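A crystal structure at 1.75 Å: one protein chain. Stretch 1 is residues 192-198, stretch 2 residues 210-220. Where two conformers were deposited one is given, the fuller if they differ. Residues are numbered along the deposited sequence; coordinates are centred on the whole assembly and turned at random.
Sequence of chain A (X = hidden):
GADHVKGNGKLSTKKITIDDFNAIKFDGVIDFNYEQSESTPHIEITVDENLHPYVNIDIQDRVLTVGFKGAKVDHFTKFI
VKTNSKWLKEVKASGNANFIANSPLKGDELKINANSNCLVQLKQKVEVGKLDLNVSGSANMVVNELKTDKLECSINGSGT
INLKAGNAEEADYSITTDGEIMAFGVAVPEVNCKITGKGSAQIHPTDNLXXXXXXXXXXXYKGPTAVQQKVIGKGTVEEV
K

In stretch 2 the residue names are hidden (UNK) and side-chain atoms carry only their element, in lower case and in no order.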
# COMPACT_ATOMS: atom_id res chain seq x y z
N ASN A 192 14.46 1.70 13.86
CA ASN A 192 15.62 1.71 12.98
C ASN A 192 15.22 2.56 11.77
O ASN A 192 14.22 2.25 11.12
CB ASN A 192 16.03 0.29 12.56
CG ASN A 192 17.33 -0.15 13.20
OD1 ASN A 192 17.40 -0.43 14.40
ND2 ASN A 192 18.38 -0.21 12.40
N CYS A 193 15.94 3.67 11.50
CA CYS A 193 15.60 4.56 10.38
C CYS A 193 16.81 4.82 9.53
O CYS A 193 17.85 5.25 10.04
CB CYS A 193 14.97 5.87 10.86
SG CYS A 193 14.25 6.89 9.53
N LYS A 194 16.69 4.57 8.22
CA LYS A 194 17.81 4.72 7.30
C LYS A 194 17.39 5.46 6.03
O LYS A 194 16.37 5.12 5.42
CB LYS A 194 18.39 3.34 6.95
CG LYS A 194 19.70 3.36 6.16
CD LYS A 194 20.13 1.93 5.83
CE LYS A 194 21.22 1.87 4.78
NZ LYS A 194 21.43 0.49 4.28
N ILE A 195 18.17 6.50 5.65
CA ILE A 195 17.94 7.29 4.43
C ILE A 195 19.23 7.26 3.61
O ILE A 195 20.28 7.65 4.12
CB ILE A 195 17.42 8.75 4.64
CG1 ILE A 195 16.09 8.77 5.45
CG2 ILE A 195 17.24 9.44 3.25
CD1 ILE A 195 15.54 10.16 5.78
N THR A 196 19.15 6.82 2.34
CA THR A 196 20.29 6.80 1.41
C THR A 196 19.85 7.65 0.21
O THR A 196 18.98 7.23 -0.55
CB THR A 196 20.67 5.34 1.01
OG1 THR A 196 20.78 4.53 2.18
CG2 THR A 196 21.98 5.27 0.19
N GLY A 197 20.41 8.85 0.10
CA GLY A 197 20.08 9.83 -0.92
C GLY A 197 19.24 10.92 -0.29
O GLY A 197 19.51 11.35 0.84
N LYS A 198 18.19 11.35 -0.99
CA LYS A 198 17.28 12.38 -0.48
C LYS A 198 16.13 11.74 0.27
O LYS A 198 15.93 10.52 0.22
CB LYS A 198 16.73 13.24 -1.64
CG LYS A 198 17.75 14.05 -2.43
CD LYS A 198 17.32 14.24 -3.90
CE LYS A 198 16.22 15.25 -4.12
NZ LYS A 198 15.94 15.45 -5.57
N UNK A 210 17.81 4.11 16.20
CA UNK A 210 19.07 3.91 15.50
C UNK A 210 18.90 4.58 14.14
O UNK A 210 18.04 4.16 13.35
c UNK A 210 19.43 2.42 15.39
c UNK A 210 20.15 0.37 16.55
c UNK A 210 19.79 1.80 16.74
n UNK A 210 20.99 -1.65 17.55
c UNK A 210 20.36 -0.35 17.84
N UNK A 211 19.64 5.67 13.89
CA UNK A 211 19.50 6.45 12.66
C UNK A 211 20.75 6.43 11.81
O UNK A 211 21.86 6.64 12.31
c UNK A 211 19.12 7.89 13.00
N UNK A 212 20.56 6.19 10.49
CA UNK A 212 21.66 6.17 9.53
C UNK A 212 21.28 7.01 8.32
O UNK A 212 20.24 6.75 7.70
o UNK A 212 22.13 3.90 10.27
c UNK A 212 22.05 4.74 9.11
c UNK A 212 23.38 4.71 8.33
N UNK A 213 22.11 8.00 7.97
CA UNK A 213 21.89 8.84 6.79
C UNK A 213 23.15 8.87 5.95
O UNK A 213 24.22 9.09 6.50
c UNK A 213 21.46 11.20 5.89
c UNK A 213 19.67 11.67 8.46
c UNK A 213 20.09 10.33 7.90
c UNK A 213 21.46 10.30 7.16
N UNK A 214 23.00 8.68 4.62
CA UNK A 214 24.07 8.86 3.64
C UNK A 214 23.45 9.75 2.56
O UNK A 214 22.62 9.26 1.79
c UNK A 214 25.83 7.91 2.07
c UNK A 214 24.72 7.57 3.06
c UNK A 214 25.24 6.66 4.17
N UNK A 215 23.76 11.05 2.59
CA UNK A 215 23.19 12.02 1.66
C UNK A 215 22.53 13.20 2.33
O UNK A 215 22.86 13.53 3.48
N UNK A 216 21.55 13.82 1.65
CA UNK A 216 20.83 15.04 2.08
C UNK A 216 19.51 14.77 2.84
O UNK A 216 18.87 15.71 3.32
c UNK A 216 21.41 17.22 -1.08
c UNK A 216 20.51 15.91 0.85
c UNK A 216 22.51 16.97 -2.09
n UNK A 216 23.76 17.73 -1.78
c UNK A 216 21.71 16.65 0.30
N UNK A 217 19.10 13.51 2.92
CA UNK A 217 17.87 13.12 3.60
C UNK A 217 17.83 13.51 5.07
O UNK A 217 18.88 13.54 5.73
N UNK A 218 16.64 13.82 5.58
CA UNK A 218 16.48 14.25 6.96
C UNK A 218 15.56 13.35 7.75
O UNK A 218 14.52 12.91 7.25
o UNK A 218 18.00 16.87 7.07
c UNK A 218 15.94 15.68 7.03
c UNK A 218 16.91 16.69 6.51
n UNK A 218 16.58 17.29 5.38
N UNK A 219 15.94 13.10 9.01
CA UNK A 219 15.15 12.33 9.95
C UNK A 219 14.68 13.30 11.03
O UNK A 219 15.50 13.99 11.65
c UNK A 219 16.28 10.11 9.44
c UNK A 219 15.92 11.13 10.54
c UNK A 219 15.11 10.49 11.71
c UNK A 219 17.26 8.99 9.89
N UNK A 220 13.36 13.39 11.23
CA UNK A 220 12.80 14.25 12.27
C UNK A 220 12.02 13.36 13.21
O UNK A 220 11.22 12.55 12.74
c UNK A 220 12.77 16.42 10.86
c UNK A 220 11.96 15.40 11.67
c UNK A 220 13.79 17.18 11.70
c UNK A 220 15.79 17.81 10.37
n UNK A 220 14.60 18.10 10.90
n UNK A 220 16.45 18.72 9.67
n UNK A 220 16.31 16.60 10.51
O HOH W 1 19.71 2.84 11.08

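Position 210 carries four carbons in a row ending in a nitrogen. The third carbon lies 3.6 Å from OD1 of Asn 192, and the chain end leads away. This is Lys 210. Its backbone O accepts a hydrogen bond from N of Cys 193 at 2.8 Å.

Position 211 has one side-chain carbon, on the same sheet face as Cys 193. It is Ala 211.

Position 212 has a carbon bearing one oxygen and one carbon. Its CB is 4.0 Å from CG of Lys 194. This is Thr 212. Its N donates to O of Cys 193 at 2.9 Å, and its O accepts from N of Ile 195 at 2.9 Å. Water 1 bridges OG1 of Thr 212 and O of Cys 193.

Position 213 has four carbons, forked at the first, with one arm two carbons long. It pairs with Ile 195 and shares its face. It is Ile 213.

Position 214 has one carbon carrying two more, on the face of Thr 196. It is Val 214. Its N donates to O of Ile 195 at 3.0 Å, and its O accepts from N of Gly 197 at 2.8 Å.

Position 215 has no side-chain atoms. A CB would sit 2.7 Å from O of Gly 197, a clash, and the backbone angles alone call for glycine. It is Gly 215.

Position 216 has four carbons in a row ending in nitrogen, its end leading away from stretch 1. It is Lys 216.

Position 217 has no side chain. A CB would fall 2.2 Å from CG2 of Ile 195. It is Gly 217, whose N donates to O of Gly 197 at 3.0 Å.

Position 218 has two carbons, the second bearing oxygen and nitrogen, and points away. The atoms fit Asn 218. Its backbone O lies 3.3 Å from CD1 of Ile 195.

Position 219 has four carbons, forked at the first, and points toward stretch 1. It is Ile 219. Its CD1 is 3.7 Å from SG of Cys 193, and its CG1 is 3.7 Å from CD1 of Ile 195.

Position 220 has three carbons, a nitrogen, then a carbon with two nitrogens. It touches nothing on stretch 1. It is Arg 220.

The contact is a parallel strand pair held by alternating backbone hydrogen bonds. Beyond Gly 215 the chain turns back, bringing Ile 219 against Cys 193 and Ile 195.

Stretch 2 (210-220) KATIVGKGNIR
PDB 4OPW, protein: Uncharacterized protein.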